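Local coordinates for protein homospermidine synthase (Legionella pneumophila subsp. pneumophila str. Philadelphia 1, PDB 2PH5) that probably makes the polyamine homospermidine and holds a bound NAD in a Rossmann-type domain, at residues N84-D89 / G107-N112. Residues are numbered along the deposited sequence; the frame is centred on the assembly and turned at random.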
ATOM      1  N   ASN A  84     -24.112  19.625  37.627  1.00 37.41           N
ATOM      2  CA  ASN A  84     -22.680  19.953  37.582  1.00 36.02           C
ATOM      3  C   ASN A  84     -21.742  18.783  37.308  1.00 33.66           C
ATOM      4  O   ASN A  84     -20.522  18.952  37.289  1.00 30.89           O
ATOM      5  CB  ASN A  84     -22.250  20.651  38.871  1.00 35.53           C
ATOM      6  CG  ASN A  84     -22.962  21.955  39.069  1.00 37.28           C
ATOM      7  OD1 ASN A  84     -22.951  22.818  38.180  1.00 36.17           O
ATOM      8  ND2 ASN A  84     -23.604  22.115  40.232  1.00 36.23           N
ATOM      9  N   ASP A  85     -22.304  17.595  37.112  1.00 32.07           N
ATOM     10  CA  ASP A  85     -21.473  16.446  36.804  1.00 30.88           C
ATOM     11  C   ASP A  85     -21.031  16.588  35.356  1.00 29.73           C
ATOM     12  O   ASP A  85     -21.501  17.474  34.645  1.00 30.28           O
ATOM     13  CB  ASP A  85     -22.237  15.139  37.011  1.00 31.53           C
ATOM     14  CG  ASP A  85     -22.358  14.765  38.474  1.00 33.60           C
ATOM     15  OD1 ASP A  85     -21.539  15.260  39.281  1.00 35.20           O
ATOM     16  OD2 ASP A  85     -23.256  13.966  38.821  1.00 33.62           O
ATOM     17  N   PHE A  86     -20.134  15.720  34.911  1.00 28.50           N
ATOM     18  CA  PHE A  86     -19.635  15.808  33.549  1.00 27.55           C
ATOM     19  C   PHE A  86     -19.688  14.459  32.838  1.00 27.76           C
ATOM     20  O   PHE A  86     -19.058  13.493  33.271  1.00 28.93           O
ATOM     21  CB  PHE A  86     -18.192  16.335  33.587  1.00 26.16           C
ATOM     22  CG  PHE A  86     -17.731  16.987  32.309  1.00 24.58           C
ATOM     23  CD1 PHE A  86     -16.850  18.066  32.357  1.00 24.27           C
ATOM     24  CD2 PHE A  86     -18.149  16.521  31.064  1.00 24.31           C
ATOM     25  CE1 PHE A  86     -16.390  18.675  31.187  1.00 23.81           C
ATOM     26  CE2 PHE A  86     -17.695  17.123  29.882  1.00 22.41           C
ATOM     27  CZ  PHE A  86     -16.813  18.201  29.946  1.00 23.49           C
ATOM     28  N   LEU A  87     -20.448  14.394  31.751  1.00 26.26           N
ATOM     29  CA  LEU A  87     -20.548  13.162  30.983  1.00 24.23           C
ATOM     30  C   LEU A  87     -19.549  13.192  29.827  1.00 22.00           C
ATOM     31  O   LEU A  87     -19.739  13.926  28.860  1.00 23.35           O
ATOM     32  CB  LEU A  87     -21.969  12.984  30.427  1.00 25.14           C
ATOM     33  CG  LEU A  87     -22.209  11.809  29.461  1.00 25.46           C
ATOM     34  CD1 LEU A  87     -21.855  10.502  30.143  1.00 28.32           C
ATOM     35  CD2 LEU A  87     -23.668  11.778  29.028  1.00 26.65           C
ATOM     36  N   ILE A  88     -18.469  12.424  29.937  1.00 19.99           N
ATOM     37  CA  ILE A  88     -17.487  12.376  28.861  1.00 17.90           C
ATOM     38  C   ILE A  88     -17.978  11.291  27.904  1.00 18.49           C
ATOM     39  O   ILE A  88     -18.001  10.113  28.249  1.00 16.37           O
ATOM     40  CB  ILE A  88     -16.074  12.034  29.391  1.00 15.12           C
ATOM     41  CG1 ILE A  88     -15.639  13.078  30.416  1.00 13.94           C
ATOM     42  CG2 ILE A  88     -15.060  12.048  28.254  1.00 15.47           C
ATOM     43  CD1 ILE A  88     -14.341  12.742  31.104  1.00 11.53           C
ATOM     44  N   ASP A  89     -18.397  11.703  26.710  1.00 19.86           N
ATOM     45  CA  ASP A  89     -18.922  10.776  25.707  1.00 20.00           C
ATOM     46  C   ASP A  89     -17.831  10.320  24.750  1.00 20.50           C
ATOM     47  O   ASP A  89     -17.382  11.080  23.895  1.00 19.42           O
ATOM     48  CB  ASP A  89     -20.055  11.462  24.928  1.00 23.05           C
ATOM     49  CG  ASP A  89     -20.739  10.542  23.909  1.00 25.54           C
ATOM     50  OD1 ASP A  89     -21.726  11.004  23.282  1.00 24.13           O
ATOM     51  OD2 ASP A  89     -20.304   9.377  23.729  1.00 25.07           O
ATOM     52  N   GLY A 107     -28.626  19.078  34.210  1.00 26.43           N
ATOM     53  CA  GLY A 107     -27.735  20.165  34.560  1.00 25.32           C
ATOM     54  C   GLY A 107     -26.276  19.733  34.549  1.00 25.35           C
ATOM     55  O   GLY A 107     -25.439  20.360  35.202  1.00 25.96           O
ATOM     56  N   ALA A 108     -25.959  18.669  33.811  1.00 22.59           N
ATOM     57  CA  ALA A 108     -24.582  18.169  33.737  1.00 22.97           C
ATOM     58  C   ALA A 108     -23.838  18.578  32.459  1.00 21.62           C
ATOM     59  O   ALA A 108     -24.450  18.807  31.414  1.00 22.87           O
ATOM     60  CB  ALA A 108     -24.579  16.647  33.877  1.00 21.84           C
ATOM     61  N   LEU A 109     -22.516  18.689  32.560  1.00 19.64           N
ATOM     62  CA  LEU A 109     -21.665  19.057  31.429  1.00 18.80           C
ATOM     63  C   LEU A 109     -21.564  17.892  30.450  1.00 17.65           C
ATOM     64  O   LEU A 109     -21.878  16.751  30.787  1.00 15.23           O
ATOM     65  CB  LEU A 109     -20.258  19.416  31.924  1.00 19.30           C
ATOM     66  CG  LEU A 109     -19.914  20.887  32.169  1.00 23.20           C
ATOM     67  CD1 LEU A 109     -21.192  21.735  32.320  1.00 22.51           C
ATOM     68  CD2 LEU A 109     -19.027  20.975  33.398  1.00 19.15           C
ATOM     69  N   TYR A 110     -21.100  18.166  29.243  1.00 18.53           N
ATOM     70  CA  TYR A 110     -20.984  17.101  28.264  1.00 18.60           C
ATOM     71  C   TYR A 110     -19.943  17.461  27.229  1.00 18.76           C
ATOM     72  O   TYR A 110     -19.748  18.640  26.938  1.00 21.44           O
ATOM     73  CB  TYR A 110     -22.341  16.877  27.581  1.00 17.69           C
ATOM     74  CG  TYR A 110     -22.296  15.966  26.374  1.00 17.33           C
ATOM     75  CD1 TYR A 110     -21.755  16.404  25.162  1.00 15.79           C
ATOM     76  CD2 TYR A 110     -22.820  14.675  26.432  1.00 18.85           C
ATOM     77  CE1 TYR A 110     -21.738  15.587  24.039  1.00 15.53           C
ATOM     78  CE2 TYR A 110     -22.809  13.847  25.309  1.00 19.14           C
ATOM     79  CZ  TYR A 110     -22.267  14.317  24.114  1.00 17.66           C
ATOM     80  OH  TYR A 110     -22.286  13.529  22.986  1.00 19.80           O
ATOM     81  N   ILE A 111     -19.271  16.438  26.700  1.00 16.49           N
ATOM     82  CA  ILE A 111     -18.263  16.594  25.657  1.00 15.75           C
ATOM     83  C   ILE A 111     -18.208  15.303  24.832  1.00 15.89           C
ATOM     84  O   ILE A 111     -18.598  14.246  25.313  1.00 17.11           O
ATOM     85  CB  ILE A 111     -16.846  16.829  26.247  1.00 15.77           C
ATOM     86  CG1 ILE A 111     -15.849  17.101  25.123  1.00 13.40           C
ATOM     87  CG2 ILE A 111     -16.354  15.586  26.978  1.00 14.34           C
ATOM     88  CD1 ILE A 111     -14.507  17.577  25.611  1.00 11.14           C
ATOM     89  N   ASN A 112     -17.754  15.396  23.589  1.00 15.50           N
ATOM     90  CA  ASN A 112     -17.594  14.222  22.750  1.00 18.32           C
ATOM     91  C   ASN A 112     -16.516  14.511  21.730  1.00 19.64           C
ATOM     92  O   ASN A 112     -16.143  15.670  21.509  1.00 19.67           O
ATOM     93  CB  ASN A 112     -18.913  13.799  22.056  1.00 20.33           C
ATOM     94  CG  ASN A 112     -19.289  14.674  20.848  1.00 22.22           C
ATOM     95  OD1 ASN A 112     -20.316  14.444  20.205  1.00 21.88           O
ATOM     96  ND2 ASN A 112     -18.465  15.665  20.539  1.00 21.62           N
TER
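D89 OD1 accepts the hydroxyl of Y110 at 2.6 Å from OH, on the anti side of a carboxylate whose plane stands 76° from the ring. The other oxygen, OD2, takes a bond from the hydroxyl of S91, a residue of the NAD site. D89 gets there with CG anti to its backbone N (chi1 -176°), and its CB also lies against Y110 CE2 and CZ; L87 CD2 meets the edge of the same ring, 4.0 Å from Y110 CD2. Helix 96-106, which links the two strands in a right-handed beta-alpha-beta crossover of the Rossmann sheet, packs on this face. Between the parallel strands, L109 N bonds to D85 O, L87 N to L109 O at 2.9 Å, and D89 N to I111 O; I111 N to L87 O is weak. On the other face L109 CB sits over the centre of the F86 ring, 3.6 Å from the centroid, a CH-pi contact, while I111 CG2 touches F86 CE2 at 3.5 Å; helix 391-408 packs on F86, I88 and I111. With each D89 oxygen taking a hydroxyl, the carboxylate's rotation is probably fixed and its negative charge partly offset at the C-terminal end of the strand, where the D89 side chain lies about 6 Å from the bound NAD.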